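Local atomic coordinates of post-proline cleaving enzyme (Rickettsia typhi, PDB entry 4HVT), a protein that probably hydrolyses peptide bonds on the carboxyl side of proline in short peptides, as a serine-type oligopeptidase of the prolyl oligopeptidase family. Residues D265-D270 and L305-W310; G320-L325 and E350-I355. One frame throughout, in Å; residues are numbered along the deposited sequence.

Interaction 1: residues D265-D270 and L305-W310; sequences DFYNYD and LLRSDW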
loop_
_atom_site.group_PDB
_atom_site.type_symbol
_atom_site.label_atom_id
_atom_site.label_comp_id
_atom_site.label_asym_id
_atom_site.label_seq_id
_atom_site.Cartn_x
_atom_site.Cartn_y
_atom_site.Cartn_z
ATOM N N ASP A 265 16.818 6.673 6.921
ATOM C CA ASP A 265 15.904 7.824 7.178
ATOM C C ASP A 265 14.674 7.888 6.272
ATOM O O ASP A 265 14.090 8.970 6.046
ATOM C CB ASP A 265 16.724 9.107 7.075
ATOM C CG ASP A 265 17.132 9.439 5.639
ATOM O OD1 ASP A 265 16.814 8.680 4.728
ATOM O OD2 ASP A 265 17.750 10.517 5.436
ATOM N N PHE A 266 14.232 6.701 5.851
ATOM C CA PHE A 266 13.100 6.475 4.975
ATOM C C PHE A 266 13.517 6.462 3.486
ATOM O O PHE A 266 13.075 5.572 2.744
ATOM C CB PHE A 266 11.927 7.415 5.214
ATOM C CG PHE A 266 10.625 6.818 4.778
ATOM C CD1 PHE A 266 9.937 5.985 5.630
ATOM C CD2 PHE A 266 10.150 7.054 3.503
ATOM C CE1 PHE A 266 8.749 5.387 5.197
ATOM C CE2 PHE A 266 8.959 6.450 3.061
ATOM C CZ PHE A 266 8.261 5.665 3.937
ATOM N N TYR A 267 14.345 7.430 3.063
ATOM C CA TYR A 267 14.750 7.595 1.641
ATOM C C TYR A 267 16.173 7.204 1.342
ATOM O O TYR A 267 16.492 6.857 0.193
ATOM C CB TYR A 267 14.506 9.045 1.168
ATOM C CG TYR A 267 13.029 9.376 1.180
ATOM C CD1 TYR A 267 12.157 8.846 0.251
ATOM C CD2 TYR A 267 12.499 10.170 2.211
ATOM C CE1 TYR A 267 10.788 9.104 0.315
ATOM C CE2 TYR A 267 11.132 10.428 2.283
ATOM C CZ TYR A 267 10.283 9.890 1.323
ATOM O OH TYR A 267 8.906 10.145 1.422
ATOM N N ASN A 268 17.049 7.175 2.351
ATOM C CA ASN A 268 18.448 6.780 2.168
ATOM C C ASN A 268 18.787 5.483 2.885
ATOM O O ASN A 268 18.212 5.193 3.915
ATOM C CB ASN A 268 19.394 7.889 2.684
ATOM C CG ASN A 268 19.259 9.167 1.871
ATOM O OD1 ASN A 268 19.773 9.272 0.746
ATOM N ND2 ASN A 268 18.587 10.132 2.434
ATOM N N TYR A 269 19.699 4.708 2.294
ATOM C CA TYR A 269 19.958 3.395 2.712
ATOM C C TYR A 269 21.445 3.099 2.767
ATOM O O TYR A 269 22.230 3.720 2.023
ATOM C CB TYR A 269 19.368 2.424 1.672
ATOM C CG TYR A 269 17.893 2.437 1.485
ATOM C CD1 TYR A 269 17.270 3.455 0.732
ATOM C CD2 TYR A 269 17.116 1.399 1.972
ATOM C CE1 TYR A 269 15.896 3.407 0.513
ATOM C CE2 TYR A 269 15.761 1.366 1.772
ATOM C CZ TYR A 269 15.165 2.365 1.023
ATOM O OH TYR A 269 13.797 2.322 0.818
ATOM N N ASP A 270 21.811 2.108 3.606
ATOM C CA ASP A 270 23.034 1.335 3.492
ATOM C C ASP A 270 22.627 -0.053 3.035
ATOM O O ASP A 270 21.885 -0.707 3.714
ATOM C CB ASP A 270 23.742 1.136 4.829
ATOM C CG ASP A 270 24.237 2.402 5.429
ATOM O OD1 ASP A 270 24.589 3.347 4.670
ATOM O OD2 ASP A 270 24.343 2.393 6.665
ATOM N N LEU A 305 16.436 2.085 -9.536
ATOM C CA LEU A 305 15.758 3.357 -9.753
ATOM C C LEU A 305 16.496 4.469 -9.026
ATOM O O LEU A 305 16.869 4.289 -7.878
ATOM C CB LEU A 305 14.327 3.297 -9.209
ATOM C CG LEU A 305 13.451 4.552 -9.257
ATOM C CD1 LEU A 305 13.231 4.934 -10.710
ATOM C CD2 LEU A 305 12.157 4.332 -8.507
ATOM N N LEU A 306 16.613 5.616 -9.695
ATOM C CA LEU A 306 17.218 6.809 -9.108
ATOM C C LEU A 306 16.153 7.744 -8.553
ATOM O O LEU A 306 15.205 8.067 -9.228
ATOM C CB LEU A 306 18.112 7.530 -10.113
ATOM C CG LEU A 306 19.167 6.695 -10.844
ATOM C CD1 LEU A 306 20.072 7.596 -11.671
ATOM C CD2 LEU A 306 19.963 5.824 -9.872
ATOM N N ARG A 307 16.392 8.216 -7.333
ATOM C CA ARG A 307 15.545 9.258 -6.743
ATOM C C ARG A 307 16.187 10.655 -6.968
ATOM O O ARG A 307 15.496 11.690 -6.912
ATOM C CB ARG A 307 15.354 8.972 -5.236
ATOM C CG ARG A 307 14.734 10.132 -4.488
ATOM C CD ARG A 307 14.169 9.688 -3.148
ATOM N NE ARG A 307 13.880 10.834 -2.279
ATOM C CZ ARG A 307 12.752 11.536 -2.267
ATOM N NH1 ARG A 307 11.784 11.253 -3.123
ATOM N NH2 ARG A 307 12.625 12.615 -1.449
ATOM N N SER A 308 17.521 10.695 -7.099
ATOM C CA SER A 308 18.256 11.916 -7.364
ATOM C C SER A 308 19.120 11.774 -8.601
ATOM O O SER A 308 19.441 10.640 -9.016
ATOM C CB SER A 308 19.129 12.281 -6.151
ATOM O OG SER A 308 18.329 12.482 -5.012
ATOM N N ASP A 309 19.524 12.926 -9.160
ATOM C CA ASP A 309 20.486 12.898 -10.280
ATOM C C ASP A 309 21.773 12.222 -9.814
ATOM O O ASP A 309 22.170 12.370 -8.659
ATOM C CB ASP A 309 20.886 14.297 -10.737
ATOM C CG ASP A 309 19.757 15.098 -11.336
ATOM O OD1 ASP A 309 18.678 14.561 -11.688
ATOM O OD2 ASP A 309 19.984 16.352 -11.427
ATOM N N TRP A 310 22.384 11.454 -10.707
ATOM C CA TRP A 310 23.648 10.779 -10.432
ATOM C C TRP A 310 24.714 11.235 -11.450
ATOM O O TRP A 310 24.578 10.908 -12.618
ATOM C CB TRP A 310 23.429 9.286 -10.563
ATOM C CG TRP A 310 24.570 8.418 -10.186
ATOM C CD1 TRP A 310 25.786 8.795 -9.631
ATOM C CD2 TRP A 310 24.622 7.000 -10.308
ATOM N NE1 TRP A 310 26.570 7.673 -9.419
ATOM C CE2 TRP A 310 25.871 6.562 -9.814
ATOM C CE3 TRP A 310 23.746 6.055 -10.793
ATOM C CZ2 TRP A 310 26.224 5.194 -9.784
ATOM C CZ3 TRP A 310 24.074 4.725 -10.770
ATOM C CH2 TRP A 310 25.281 4.287 -10.235
#
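Arg-307 reaches across from the loop 305-310 to lay its guanidinium on the ring of Tyr-267, where loops of two neighbouring propeller sheets meet. Its CG stands anti to the backbone N (chi1 168°) and the chain runs extended to NE, which carries the guanidinium out to the tyrosine. CB and CG span the gap. Arg-307 CD comes first to the ring, 4.0 Å from Tyr-267 CD1. Arg-307 NE follows at 3.6 Å from Tyr-267 CD1, the closest approach of the contact. Arg-307 CZ lies over the face, 4.2 Å from the centroid of the Tyr-267 ring, with the planes 21° apart: a stacked cation-pi pair. NH2 sits above the ring centre, and NH1 is hydrogen-bonded to His-527.

Phe-266 CD2 lies over the opposite face, toward the rim of the tyrosine ring, and Tyr-267 OH is hydrogen-bonded to Glu-610. His-527 and Glu-610 belong to the peptidase part of the chain, placing the pair where propeller and probable catalytic domain meet. In the same segment Asp-265 OD1 accepts from Tyr-267 N, an Asx turn, and from Asn-268 N at 2.8 Å, an Asx motif, while Asn-268 ND2 bridges both carboxylate oxygens.

A flat, electron-rich ring suits a guanidinium that stacks through its face and keeps its N-H groups for partners around its edge. No hydrogen bond joins the segments; dispersion and cation-pi attraction probably dominate.

Interaction 2: residues G320-L325 and E350-I355; sequences GSLVAL and EVFNFI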
loop_
_atom_site.group_PDB
_atom_site.type_symbol
_atom_site.label_atom_id
_atom_site.label_comp_id
_atom_site.label_asym_id
_atom_site.label_seq_id
_atom_site.Cartn_x
_atom_site.Cartn_y
_atom_site.Cartn_z
ATOM N N GLY A 320 14.826 9.737 -11.427
ATOM C CA GLY A 320 13.713 8.994 -12.045
ATOM C C GLY A 320 14.085 8.008 -13.141
ATOM O O GLY A 320 13.233 7.272 -13.628
ATOM N N SER A 321 15.364 7.961 -13.504
ATOM C CA SER A 321 15.893 6.995 -14.442
ATOM C C SER A 321 16.034 5.611 -13.839
ATOM O O SER A 321 16.150 5.442 -12.621
ATOM C CB SER A 321 17.288 7.428 -14.970
ATOM O OG SER A 321 17.239 8.725 -15.595
ATOM N N LEU A 322 16.005 4.626 -14.725
ATOM C CA LEU A 322 16.282 3.249 -14.357
ATOM C C LEU A 322 17.595 2.838 -14.997
ATOM O O LEU A 322 17.771 2.968 -16.193
ATOM C CB LEU A 322 15.172 2.316 -14.822
ATOM C CG LEU A 322 15.255 0.899 -14.183
ATOM C CD1 LEU A 322 14.698 0.894 -12.755
ATOM C CD2 LEU A 322 14.487 -0.115 -15.041
ATOM N N VAL A 323 18.510 2.311 -14.190
ATOM C CA VAL A 323 19.743 1.757 -14.728
ATOM C C VAL A 323 19.841 0.241 -14.435
ATOM O O VAL A 323 19.091 -0.292 -13.577
ATOM C CB VAL A 323 20.984 2.436 -14.086
ATOM C CG1 VAL A 323 20.977 3.962 -14.272
ATOM C CG2 VAL A 323 21.061 2.084 -12.594
ATOM N N ALA A 324 20.688 -0.445 -15.212
ATOM C CA ALA A 324 20.948 -1.818 -15.013
ATOM C C ALA A 324 22.431 -1.998 -14.972
ATOM O O ALA A 324 23.188 -1.254 -15.622
ATOM C CB ALA A 324 20.402 -2.618 -16.164
ATOM N N LEU A 325 22.831 -2.990 -14.197
ATOM C CA LEU A 325 24.257 -3.359 -14.103
ATOM C C LEU A 325 24.389 -4.804 -13.658
ATOM O O LEU A 325 23.552 -5.396 -12.987
ATOM C CB LEU A 325 25.070 -2.471 -13.163
ATOM C CG LEU A 325 24.749 -2.356 -11.673
ATOM C CD1 LEU A 325 25.863 -1.716 -10.865
ATOM C CD2 LEU A 325 23.401 -1.621 -11.380
ATOM N N GLU A 350 6.621 11.462 -17.870
ATOM C CA GLU A 350 6.831 10.018 -17.621
ATOM C C GLU A 350 7.341 9.735 -16.221
ATOM O O GLU A 350 8.081 10.563 -15.605
ATOM C CB GLU A 350 7.820 9.382 -18.614
ATOM C CG GLU A 350 7.305 9.286 -20.059
ATOM C CD GLU A 350 8.341 8.567 -20.900
ATOM O OE1 GLU A 350 9.295 9.216 -21.374
ATOM O OE2 GLU A 350 8.230 7.324 -21.035
ATOM N N VAL A 351 6.976 8.557 -15.735
ATOM C CA VAL A 351 7.512 8.056 -14.472
ATOM C C VAL A 351 7.647 6.525 -14.525
ATOM O O VAL A 351 6.839 5.843 -15.134
ATOM C CB VAL A 351 6.663 8.506 -13.265
ATOM C CG1 VAL A 351 5.286 7.799 -13.249
ATOM C CG2 VAL A 351 7.374 8.197 -11.964
ATOM N N PHE A 352 8.678 6.008 -13.878
ATOM C CA PHE A 352 8.794 4.596 -13.639
ATOM C C PHE A 352 7.728 3.995 -12.721
ATOM O O PHE A 352 7.349 4.585 -11.688
ATOM C CB PHE A 352 10.188 4.327 -13.045
ATOM C CG PHE A 352 10.415 2.888 -12.654
ATOM C CD1 PHE A 352 10.770 1.956 -13.614
ATOM C CD2 PHE A 352 10.301 2.470 -11.335
ATOM C CE1 PHE A 352 11.035 0.617 -13.244
ATOM C CE2 PHE A 352 10.569 1.169 -10.958
ATOM C CZ PHE A 352 10.880 0.210 -11.924
ATOM N N ASN A 353 7.193 2.820 -13.067
ATOM C CA ASN A 353 6.298 2.116 -12.202
ATOM C C ASN A 353 6.952 0.860 -11.579
ATOM O O ASN A 353 7.235 0.824 -10.357
ATOM C CB ASN A 353 4.964 1.822 -12.887
ATOM C CG ASN A 353 3.913 1.256 -11.952
ATOM O OD1 ASN A 353 4.022 1.319 -10.717
ATOM N ND2 ASN A 353 2.869 0.664 -12.551
ATOM N N PHE A 354 7.205 -0.146 -12.396
ATOM C CA PHE A 354 7.821 -1.363 -11.910
ATOM C C PHE A 354 8.551 -2.129 -12.999
ATOM O O PHE A 354 8.295 -1.944 -14.191
ATOM C CB PHE A 354 6.829 -2.297 -11.155
ATOM C CG PHE A 354 5.719 -2.864 -11.990
ATOM C CD1 PHE A 354 5.970 -3.944 -12.837
ATOM C CD2 PHE A 354 4.432 -2.339 -11.917
ATOM C CE1 PHE A 354 4.945 -4.497 -13.612
ATOM C CE2 PHE A 354 3.395 -2.907 -12.643
ATOM C CZ PHE A 354 3.665 -3.977 -13.510
ATOM N N ILE A 355 9.439 -3.015 -12.534
ATOM C CA ILE A 355 10.013 -4.121 -13.351
ATOM C C ILE A 355 9.391 -5.446 -12.896
ATOM O O ILE A 355 9.167 -5.656 -11.703
ATOM C CB ILE A 355 11.514 -4.213 -13.135
ATOM C CG1 ILE A 355 12.248 -3.064 -13.840
ATOM C CG2 ILE A 355 12.151 -5.535 -13.558
ATOM C CD1 ILE A 355 12.458 -3.262 -15.319
HETATM O O HOH W 1 10.668 7.825 -12.853
#
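Leu-322 and Phe-352 meet where two neighbouring antiparallel sheets of the beta-propeller face each other, as blades do in this fold: strand 322-326 belongs to one sheet and strand 350-357 to the next. Both CB atoms point toward the opposite segment, and the two side chains approach at a slant. The leucine offers its branched end to the aromatic ring. Methyl CD1 lies over a face of Phe-352, 4.1 Å from the ring centroid and 27° off the normal, a CH-pi contact whose shortest atom pair is Leu-322 CD1 to Phe-352 CE1 at 3.7 Å. The second methyl turns to the isoleucine: Leu-322 CD2 lies 3.8 Å from Ile-355 CD1. A forked side chain suits this place because its two methyls can serve two different neighbours.

Phe-352 has CG anti to the backbone N (chi1 176°), which swings the ring out from its strand so that one of its faces is turned to the leucine methyl. Ile-355 CG1 approaches the edge of this ring in its plane, so leucine and isoleucine adjoin the same phenyl group from different directions. The classic beta bulge at Asn-353 and Phe-354, opposite Ala-365, lies between these two residues, and Phe-352 and Ile-355, three positions apart, both face Leu-322. Phe-344 and Leu-364 also touch the phenylalanine, making a buried apolar layer between the sheets.

At the Gly-320 end the backbones are joined through a water. Gly-320 has a positive phi of 91°, a conformation at which a CB would crowd the preceding carbonyl oxygen, so glycine fits well here. The water donates to Gly-320 O at 2.7 Å and accepts from Phe-352 N at 2.9 Å.

From the N terminus, the chain passes through 265-270 into strand 269-275, completes that sheet and starts the next before 305-310 returns to close interaction 1. Interaction 2 opens at 320-325 and closes after another 24 residues at 350-355, so the two loops follow in series, neither nested nor crossed. Strands 301-305 and 322-326 are neighbours in one sheet, which therefore meets the preceding sheet through interaction 1 and the following sheet through interaction 2. The contacts join directly where Leu-306 O and N probably hydrogen-bond to Gly-320 N and Ser-321 O. Together they tie three successive propeller sheets: a polar, partly exposed contact on one side and a buried apolar one on the other.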